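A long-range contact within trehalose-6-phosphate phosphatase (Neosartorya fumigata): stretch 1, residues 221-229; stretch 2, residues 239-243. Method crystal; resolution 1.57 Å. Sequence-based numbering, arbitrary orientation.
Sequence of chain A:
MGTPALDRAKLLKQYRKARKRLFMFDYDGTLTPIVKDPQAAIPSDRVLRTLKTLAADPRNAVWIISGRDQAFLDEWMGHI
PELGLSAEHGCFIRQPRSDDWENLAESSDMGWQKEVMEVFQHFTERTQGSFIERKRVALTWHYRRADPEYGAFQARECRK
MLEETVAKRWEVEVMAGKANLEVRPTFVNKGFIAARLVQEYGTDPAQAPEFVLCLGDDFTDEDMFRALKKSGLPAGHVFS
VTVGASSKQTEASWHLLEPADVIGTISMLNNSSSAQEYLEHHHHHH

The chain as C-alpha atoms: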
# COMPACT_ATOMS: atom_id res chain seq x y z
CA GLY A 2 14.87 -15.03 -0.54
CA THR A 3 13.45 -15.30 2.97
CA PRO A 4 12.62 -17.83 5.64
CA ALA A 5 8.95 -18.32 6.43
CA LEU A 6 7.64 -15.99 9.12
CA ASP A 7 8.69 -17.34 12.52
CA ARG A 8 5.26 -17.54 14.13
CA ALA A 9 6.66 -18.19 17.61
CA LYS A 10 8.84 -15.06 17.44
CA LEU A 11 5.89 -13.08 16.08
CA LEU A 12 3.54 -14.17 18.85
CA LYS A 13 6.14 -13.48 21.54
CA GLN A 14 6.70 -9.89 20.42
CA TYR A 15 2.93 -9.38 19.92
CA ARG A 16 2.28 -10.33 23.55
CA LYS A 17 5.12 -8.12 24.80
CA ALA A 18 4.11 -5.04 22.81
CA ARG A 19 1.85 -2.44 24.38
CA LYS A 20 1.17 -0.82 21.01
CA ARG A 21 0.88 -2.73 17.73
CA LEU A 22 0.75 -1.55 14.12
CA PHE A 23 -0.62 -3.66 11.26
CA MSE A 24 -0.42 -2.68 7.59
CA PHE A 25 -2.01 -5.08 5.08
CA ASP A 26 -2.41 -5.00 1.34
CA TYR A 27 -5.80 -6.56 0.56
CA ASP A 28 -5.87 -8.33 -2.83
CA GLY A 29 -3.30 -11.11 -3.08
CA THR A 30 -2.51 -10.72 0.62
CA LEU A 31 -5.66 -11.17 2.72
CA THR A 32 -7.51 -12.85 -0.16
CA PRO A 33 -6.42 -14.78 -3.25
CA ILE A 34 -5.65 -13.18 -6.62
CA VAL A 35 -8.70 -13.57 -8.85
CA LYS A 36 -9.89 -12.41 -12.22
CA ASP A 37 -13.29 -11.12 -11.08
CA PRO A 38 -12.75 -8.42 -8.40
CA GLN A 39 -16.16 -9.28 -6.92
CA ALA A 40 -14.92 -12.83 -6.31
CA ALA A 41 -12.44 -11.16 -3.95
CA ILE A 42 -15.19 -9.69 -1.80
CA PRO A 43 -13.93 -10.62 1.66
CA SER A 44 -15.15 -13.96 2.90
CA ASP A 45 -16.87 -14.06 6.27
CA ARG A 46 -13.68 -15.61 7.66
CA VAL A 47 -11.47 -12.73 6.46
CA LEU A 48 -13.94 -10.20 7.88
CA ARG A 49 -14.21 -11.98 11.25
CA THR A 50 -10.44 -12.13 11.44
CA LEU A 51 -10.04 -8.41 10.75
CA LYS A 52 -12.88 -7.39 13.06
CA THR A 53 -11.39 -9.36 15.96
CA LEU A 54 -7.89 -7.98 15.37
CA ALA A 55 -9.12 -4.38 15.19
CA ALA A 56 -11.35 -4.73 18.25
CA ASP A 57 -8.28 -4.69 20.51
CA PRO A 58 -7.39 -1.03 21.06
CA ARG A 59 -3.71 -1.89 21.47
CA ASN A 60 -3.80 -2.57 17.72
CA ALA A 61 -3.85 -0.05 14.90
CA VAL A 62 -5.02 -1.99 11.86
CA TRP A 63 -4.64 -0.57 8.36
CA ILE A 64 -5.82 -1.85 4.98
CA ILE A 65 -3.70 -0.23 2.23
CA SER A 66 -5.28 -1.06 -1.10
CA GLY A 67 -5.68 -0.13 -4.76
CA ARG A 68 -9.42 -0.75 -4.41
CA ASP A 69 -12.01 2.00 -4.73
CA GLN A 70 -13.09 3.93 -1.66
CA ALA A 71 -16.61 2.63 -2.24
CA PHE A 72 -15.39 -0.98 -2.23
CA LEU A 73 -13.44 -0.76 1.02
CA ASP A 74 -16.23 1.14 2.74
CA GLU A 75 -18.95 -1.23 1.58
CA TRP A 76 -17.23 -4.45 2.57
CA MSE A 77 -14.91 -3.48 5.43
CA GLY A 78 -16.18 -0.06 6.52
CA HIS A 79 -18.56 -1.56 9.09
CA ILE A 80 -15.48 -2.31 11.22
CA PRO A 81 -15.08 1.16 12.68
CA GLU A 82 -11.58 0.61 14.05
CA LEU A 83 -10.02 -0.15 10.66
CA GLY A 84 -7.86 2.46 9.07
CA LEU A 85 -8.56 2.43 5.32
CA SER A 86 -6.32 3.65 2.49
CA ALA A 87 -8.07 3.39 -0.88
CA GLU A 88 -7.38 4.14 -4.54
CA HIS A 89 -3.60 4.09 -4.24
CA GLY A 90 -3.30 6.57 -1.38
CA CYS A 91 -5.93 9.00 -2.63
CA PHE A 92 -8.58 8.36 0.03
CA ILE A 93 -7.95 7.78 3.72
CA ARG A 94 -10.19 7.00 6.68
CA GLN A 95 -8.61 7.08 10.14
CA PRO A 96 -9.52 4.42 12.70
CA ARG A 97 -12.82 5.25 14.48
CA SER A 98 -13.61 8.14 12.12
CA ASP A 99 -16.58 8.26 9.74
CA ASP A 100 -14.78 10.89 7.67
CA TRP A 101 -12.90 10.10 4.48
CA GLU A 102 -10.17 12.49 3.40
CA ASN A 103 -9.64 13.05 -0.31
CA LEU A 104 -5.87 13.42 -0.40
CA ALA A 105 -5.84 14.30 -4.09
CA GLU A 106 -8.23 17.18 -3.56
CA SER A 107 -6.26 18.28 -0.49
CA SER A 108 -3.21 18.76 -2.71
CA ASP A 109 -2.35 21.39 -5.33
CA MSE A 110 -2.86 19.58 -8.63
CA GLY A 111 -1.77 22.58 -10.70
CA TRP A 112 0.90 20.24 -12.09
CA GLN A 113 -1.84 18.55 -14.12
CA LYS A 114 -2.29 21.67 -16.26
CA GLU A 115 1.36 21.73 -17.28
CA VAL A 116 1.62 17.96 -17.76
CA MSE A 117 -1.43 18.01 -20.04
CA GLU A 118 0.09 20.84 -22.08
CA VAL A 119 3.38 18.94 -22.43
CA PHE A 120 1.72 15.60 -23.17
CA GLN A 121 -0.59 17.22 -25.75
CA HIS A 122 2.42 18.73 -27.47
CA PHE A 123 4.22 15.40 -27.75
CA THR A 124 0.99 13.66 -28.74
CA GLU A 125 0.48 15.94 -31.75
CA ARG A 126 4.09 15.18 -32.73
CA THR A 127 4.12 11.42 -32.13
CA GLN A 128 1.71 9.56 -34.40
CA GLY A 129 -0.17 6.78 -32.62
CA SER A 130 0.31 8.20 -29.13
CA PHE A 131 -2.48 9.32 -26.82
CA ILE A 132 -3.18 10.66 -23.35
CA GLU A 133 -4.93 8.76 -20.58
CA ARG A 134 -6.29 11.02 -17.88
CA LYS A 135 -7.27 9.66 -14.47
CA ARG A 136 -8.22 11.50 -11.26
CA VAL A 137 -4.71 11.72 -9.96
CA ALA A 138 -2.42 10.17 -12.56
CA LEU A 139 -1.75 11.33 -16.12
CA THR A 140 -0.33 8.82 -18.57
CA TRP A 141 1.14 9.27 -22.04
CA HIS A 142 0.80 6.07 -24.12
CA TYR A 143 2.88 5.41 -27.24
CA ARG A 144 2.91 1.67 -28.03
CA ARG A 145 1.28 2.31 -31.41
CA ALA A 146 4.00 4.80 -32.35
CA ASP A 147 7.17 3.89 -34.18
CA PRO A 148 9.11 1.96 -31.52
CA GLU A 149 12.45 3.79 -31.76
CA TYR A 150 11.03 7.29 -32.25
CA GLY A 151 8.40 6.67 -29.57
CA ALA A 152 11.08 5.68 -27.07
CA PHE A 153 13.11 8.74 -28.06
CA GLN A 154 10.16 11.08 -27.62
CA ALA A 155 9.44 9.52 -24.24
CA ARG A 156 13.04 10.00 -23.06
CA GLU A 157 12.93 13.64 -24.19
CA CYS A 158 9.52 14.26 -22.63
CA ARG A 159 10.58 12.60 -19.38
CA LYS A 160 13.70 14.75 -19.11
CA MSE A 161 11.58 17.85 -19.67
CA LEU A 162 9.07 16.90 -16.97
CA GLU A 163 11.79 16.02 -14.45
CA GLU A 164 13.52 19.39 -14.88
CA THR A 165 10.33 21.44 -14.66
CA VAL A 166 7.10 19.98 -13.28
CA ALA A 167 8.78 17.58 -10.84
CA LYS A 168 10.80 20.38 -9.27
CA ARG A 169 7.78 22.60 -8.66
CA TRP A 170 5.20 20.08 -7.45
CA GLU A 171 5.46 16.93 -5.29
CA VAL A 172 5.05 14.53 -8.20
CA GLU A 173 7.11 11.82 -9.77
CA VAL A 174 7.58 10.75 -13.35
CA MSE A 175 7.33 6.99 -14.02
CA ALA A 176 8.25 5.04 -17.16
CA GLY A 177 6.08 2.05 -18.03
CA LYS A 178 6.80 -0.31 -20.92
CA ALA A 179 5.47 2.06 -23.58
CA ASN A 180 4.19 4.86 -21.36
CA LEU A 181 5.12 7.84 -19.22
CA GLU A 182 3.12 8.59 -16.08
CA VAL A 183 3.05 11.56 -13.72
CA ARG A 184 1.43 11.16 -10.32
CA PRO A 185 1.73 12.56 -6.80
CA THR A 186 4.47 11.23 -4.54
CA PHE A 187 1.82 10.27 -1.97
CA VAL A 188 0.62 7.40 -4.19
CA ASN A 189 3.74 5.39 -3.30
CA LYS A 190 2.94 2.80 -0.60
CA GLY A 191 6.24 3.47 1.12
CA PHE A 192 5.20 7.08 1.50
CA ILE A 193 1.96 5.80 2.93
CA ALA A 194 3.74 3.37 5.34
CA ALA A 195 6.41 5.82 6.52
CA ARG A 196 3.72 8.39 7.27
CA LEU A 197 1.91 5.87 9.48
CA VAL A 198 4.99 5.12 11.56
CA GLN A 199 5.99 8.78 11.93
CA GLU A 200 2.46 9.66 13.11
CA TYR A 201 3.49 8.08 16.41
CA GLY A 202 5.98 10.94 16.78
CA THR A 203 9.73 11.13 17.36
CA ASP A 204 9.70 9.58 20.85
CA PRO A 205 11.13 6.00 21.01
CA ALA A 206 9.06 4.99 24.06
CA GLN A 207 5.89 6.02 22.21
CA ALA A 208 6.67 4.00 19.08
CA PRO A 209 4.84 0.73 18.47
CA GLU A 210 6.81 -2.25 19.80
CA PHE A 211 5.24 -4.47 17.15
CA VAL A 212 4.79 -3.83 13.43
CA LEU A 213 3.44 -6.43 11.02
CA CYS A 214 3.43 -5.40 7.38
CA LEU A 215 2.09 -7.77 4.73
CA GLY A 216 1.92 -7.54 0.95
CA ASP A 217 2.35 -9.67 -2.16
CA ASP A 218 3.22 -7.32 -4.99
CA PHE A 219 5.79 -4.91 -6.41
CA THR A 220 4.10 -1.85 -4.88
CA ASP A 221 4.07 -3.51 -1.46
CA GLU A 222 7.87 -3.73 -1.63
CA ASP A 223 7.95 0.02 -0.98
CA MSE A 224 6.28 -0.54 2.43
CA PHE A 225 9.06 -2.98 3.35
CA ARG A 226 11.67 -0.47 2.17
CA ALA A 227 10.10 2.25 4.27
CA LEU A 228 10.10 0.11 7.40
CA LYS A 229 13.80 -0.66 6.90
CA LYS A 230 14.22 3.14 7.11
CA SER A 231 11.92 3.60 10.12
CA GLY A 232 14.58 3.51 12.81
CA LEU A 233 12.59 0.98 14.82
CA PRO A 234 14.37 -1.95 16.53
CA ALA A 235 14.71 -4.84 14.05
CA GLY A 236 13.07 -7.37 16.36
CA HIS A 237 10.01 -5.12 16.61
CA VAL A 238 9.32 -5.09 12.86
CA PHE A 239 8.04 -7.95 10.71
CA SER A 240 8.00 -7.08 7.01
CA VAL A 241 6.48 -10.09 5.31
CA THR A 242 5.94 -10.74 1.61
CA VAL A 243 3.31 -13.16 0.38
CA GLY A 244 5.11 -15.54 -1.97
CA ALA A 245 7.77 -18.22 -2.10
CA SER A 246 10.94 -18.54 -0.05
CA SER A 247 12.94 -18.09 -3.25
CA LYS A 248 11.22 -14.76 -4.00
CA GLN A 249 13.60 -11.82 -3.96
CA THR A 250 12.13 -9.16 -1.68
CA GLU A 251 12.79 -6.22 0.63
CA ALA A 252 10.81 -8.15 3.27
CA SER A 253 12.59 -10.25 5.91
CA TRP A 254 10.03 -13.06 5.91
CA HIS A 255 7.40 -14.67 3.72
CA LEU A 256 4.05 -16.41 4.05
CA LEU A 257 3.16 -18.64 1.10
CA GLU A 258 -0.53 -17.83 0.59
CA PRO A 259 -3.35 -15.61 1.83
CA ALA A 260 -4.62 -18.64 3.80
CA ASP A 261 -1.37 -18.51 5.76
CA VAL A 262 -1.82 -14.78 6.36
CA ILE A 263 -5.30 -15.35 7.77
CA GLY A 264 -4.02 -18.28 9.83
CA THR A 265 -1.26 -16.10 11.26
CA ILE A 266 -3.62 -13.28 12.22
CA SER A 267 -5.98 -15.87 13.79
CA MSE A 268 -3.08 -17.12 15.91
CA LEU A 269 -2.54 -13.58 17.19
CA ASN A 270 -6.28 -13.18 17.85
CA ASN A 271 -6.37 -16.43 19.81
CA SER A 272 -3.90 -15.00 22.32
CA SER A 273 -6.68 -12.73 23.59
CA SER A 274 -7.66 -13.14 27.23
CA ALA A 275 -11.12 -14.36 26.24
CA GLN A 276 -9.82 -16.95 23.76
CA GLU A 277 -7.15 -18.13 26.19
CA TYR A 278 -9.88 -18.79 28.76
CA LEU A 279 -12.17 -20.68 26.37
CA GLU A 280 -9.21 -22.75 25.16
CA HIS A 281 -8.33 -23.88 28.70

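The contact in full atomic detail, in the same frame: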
# COMPACT_ATOMS: atom_id res chain seq x y z
N ASP A 221 3.95 -3.22 -2.88
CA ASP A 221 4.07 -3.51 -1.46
C ASP A 221 5.52 -3.51 -1.00
O ASP A 221 5.80 -3.27 0.18
CB ASP A 221 3.41 -4.84 -1.14
CG ASP A 221 1.91 -4.78 -1.29
OD1 ASP A 221 1.34 -3.70 -1.04
OD2 ASP A 221 1.32 -5.82 -1.64
N GLU A 222 6.44 -3.79 -1.92
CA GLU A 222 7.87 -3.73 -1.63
C GLU A 222 8.28 -2.38 -1.05
O GLU A 222 9.18 -2.30 -0.22
CB GLU A 222 8.68 -4.04 -2.90
CG GLU A 222 8.54 -5.49 -3.37
CD GLU A 222 9.24 -6.46 -2.43
OE1 GLU A 222 10.37 -6.16 -2.00
OE2 GLU A 222 8.65 -7.52 -2.12
N ASP A 223 7.59 -1.32 -1.46
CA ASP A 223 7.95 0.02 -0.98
C ASP A 223 7.60 0.19 0.51
O ASP A 223 8.27 0.94 1.22
CB ASP A 223 7.26 1.09 -1.83
CG ASP A 223 7.90 1.24 -3.22
OD1 ASP A 223 9.13 1.02 -3.35
OD2 ASP A 223 7.16 1.56 -4.18
N MSE A 224 6.58 -0.53 0.99
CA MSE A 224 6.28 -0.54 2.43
C MSE A 224 7.45 -1.17 3.19
O MSE A 224 7.85 -0.65 4.24
CB MSE A 224 4.99 -1.32 2.73
CG MSE A 224 3.76 -0.70 2.11
SE MSE A 224 2.11 -1.39 2.88
CE MSE A 224 2.22 -3.24 2.25
N PHE A 225 7.96 -2.28 2.68
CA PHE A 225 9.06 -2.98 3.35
C PHE A 225 10.30 -2.10 3.38
O PHE A 225 11.00 -2.01 4.39
CB PHE A 225 9.39 -4.32 2.67
CG PHE A 225 8.20 -5.21 2.42
CD1 PHE A 225 7.15 -5.29 3.33
CD2 PHE A 225 8.15 -5.99 1.27
CE1 PHE A 225 6.05 -6.12 3.08
CE2 PHE A 225 7.07 -6.82 1.02
CZ PHE A 225 6.02 -6.89 1.92
N ARG A 226 10.57 -1.43 2.25
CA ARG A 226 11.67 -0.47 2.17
C ARG A 226 11.53 0.62 3.21
O ARG A 226 12.49 0.96 3.90
CB ARG A 226 11.74 0.17 0.78
CG ARG A 226 12.41 -0.68 -0.25
CD ARG A 226 12.71 0.10 -1.54
NE ARG A 226 13.11 -0.84 -2.58
CZ ARG A 226 12.26 -1.39 -3.45
NH1 ARG A 226 10.98 -1.07 -3.42
NH2 ARG A 226 12.70 -2.26 -4.35
N ALA A 227 10.33 1.18 3.32
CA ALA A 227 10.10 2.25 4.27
C ALA A 227 10.35 1.80 5.70
O ALA A 227 10.90 2.55 6.51
CB ALA A 227 8.68 2.80 4.12
N LEU A 228 9.93 0.59 6.04
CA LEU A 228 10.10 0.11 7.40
C LEU A 228 11.57 -0.14 7.71
O LEU A 228 12.00 0.02 8.85
CB LEU A 228 9.27 -1.15 7.63
CG LEU A 228 7.79 -0.85 7.86
CD1 LEU A 228 7.01 -2.14 7.93
CD2 LEU A 228 7.62 -0.06 9.14
N LYS A 229 12.35 -0.50 6.70
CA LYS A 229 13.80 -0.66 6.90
C LYS A 229 14.46 0.69 7.18
O LYS A 229 15.56 0.75 7.72
CB LYS A 229 14.43 -1.35 5.68
CG LYS A 229 14.20 -2.85 5.69
CD LYS A 229 14.48 -3.50 4.33
CE LYS A 229 15.95 -3.58 4.03
NZ LYS A 229 16.20 -4.48 2.86
N PHE A 239 8.18 -6.76 11.53
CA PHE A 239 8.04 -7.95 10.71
C PHE A 239 7.47 -7.54 9.36
O PHE A 239 6.24 -7.43 9.20
CB PHE A 239 7.14 -8.99 11.39
CG PHE A 239 7.62 -9.41 12.75
CD1 PHE A 239 7.31 -8.65 13.87
CD2 PHE A 239 8.36 -10.57 12.91
CE1 PHE A 239 7.75 -9.04 15.13
CE2 PHE A 239 8.79 -10.96 14.16
CZ PHE A 239 8.49 -10.19 15.27
N SER A 240 8.37 -7.31 8.40
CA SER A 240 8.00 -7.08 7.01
C SER A 240 7.93 -8.43 6.32
O SER A 240 8.93 -9.17 6.28
CB SER A 240 8.99 -6.16 6.31
OG SER A 240 8.90 -4.82 6.79
N VAL A 241 6.76 -8.75 5.80
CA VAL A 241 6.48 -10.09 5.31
C VAL A 241 5.87 -10.04 3.93
O VAL A 241 4.80 -9.47 3.75
CB VAL A 241 5.51 -10.84 6.25
CG1 VAL A 241 5.38 -12.30 5.83
CG2 VAL A 241 5.94 -10.74 7.71
N THR A 242 6.54 -10.63 2.94
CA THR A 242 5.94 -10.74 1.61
C THR A 242 5.11 -12.00 1.51
O THR A 242 5.36 -12.98 2.22
CB THR A 242 7.01 -10.73 0.49
OG1 THR A 242 6.36 -10.56 -0.77
CG2 THR A 242 7.84 -12.03 0.48
N VAL A 243 4.09 -11.97 0.66
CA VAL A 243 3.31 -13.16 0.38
C VAL A 243 3.87 -13.73 -0.93
O VAL A 243 3.83 -13.08 -1.98
CB VAL A 243 1.82 -12.84 0.28
CG1 VAL A 243 1.02 -14.08 -0.09
CG2 VAL A 243 1.34 -12.29 1.61

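The contact sets helical residues of the first stretch, with F225 at the centre, against residues 239-243 of a strand. Their axes run nearly antiparallel, at 163° between their N-to-C directions, and come within 8.7 Å of each other. No hydrogen bond or salt bridge joins the two stretches, so the contact between them is one of close packing, and one helix residue dominates it.

That residue is F225. Its CA-to-CB bond points toward the strand, and with chi1 in the m well the ring slants across the strand and reaches three consecutive residues. At the near end, CD1 of F225 lies 3.6 Å from CB of S240. At the far end, CZ of F225 approaches the backbone, 3.4 Å from O of V241 and 3.9 Å from CA of T242, while CE2 of F225 lies 3.9 Å from CB of T242. The ring meets these atoms obliquely. A phenylalanine suits this place because it is long, flat and nonpolar: it can cover a length of strand from a single position on the helix, and it brings no polar group into a buried site that would need a partner.

S240 is the strand's counterpart, and its CA-to-CB bond points toward the helix. The CA atoms of F225 and S240 are only 5.6 Å apart, so little room separates the two backbones here. A small side chain fits such a gap: CB of S240 packs on the phenylalanine ring, while OG of S240 lies 3.5 Å from CD1 of L228. L228, one turn after F225, also directs its CA-to-CB bond toward the strand, and its CD1 methyl reaches OG of S240; the leucine suits a buried place as a compact nonpolar side chain. The backbone hydrogen bond from N of L228 to O of M224, 3.0 Å long, belongs to the regular helical pattern that places F225 and L228 one turn apart on the same side.

T242 continues the packing beyond S240. Its CA-to-CB bond points sideways, yet its beta carbon packs beside the ring of F225 while its hydroxyl, OG1, is hydrogen-bonded elsewhere in the structure, so one small side chain serves both needs. Between them, V241 turns its side chain away from the helix and meets F225 chiefly through its carbonyl, as the alternation of a strand leads one to expect.

Earlier in the first stretch, E222 begins by pointing away, but its flexible chain bends back until OE2 of E222 is 4.0 Å from OG1 of T242. This is proximity rather than a bond, and both atoms find hydrogen-bonding partners elsewhere in the structure.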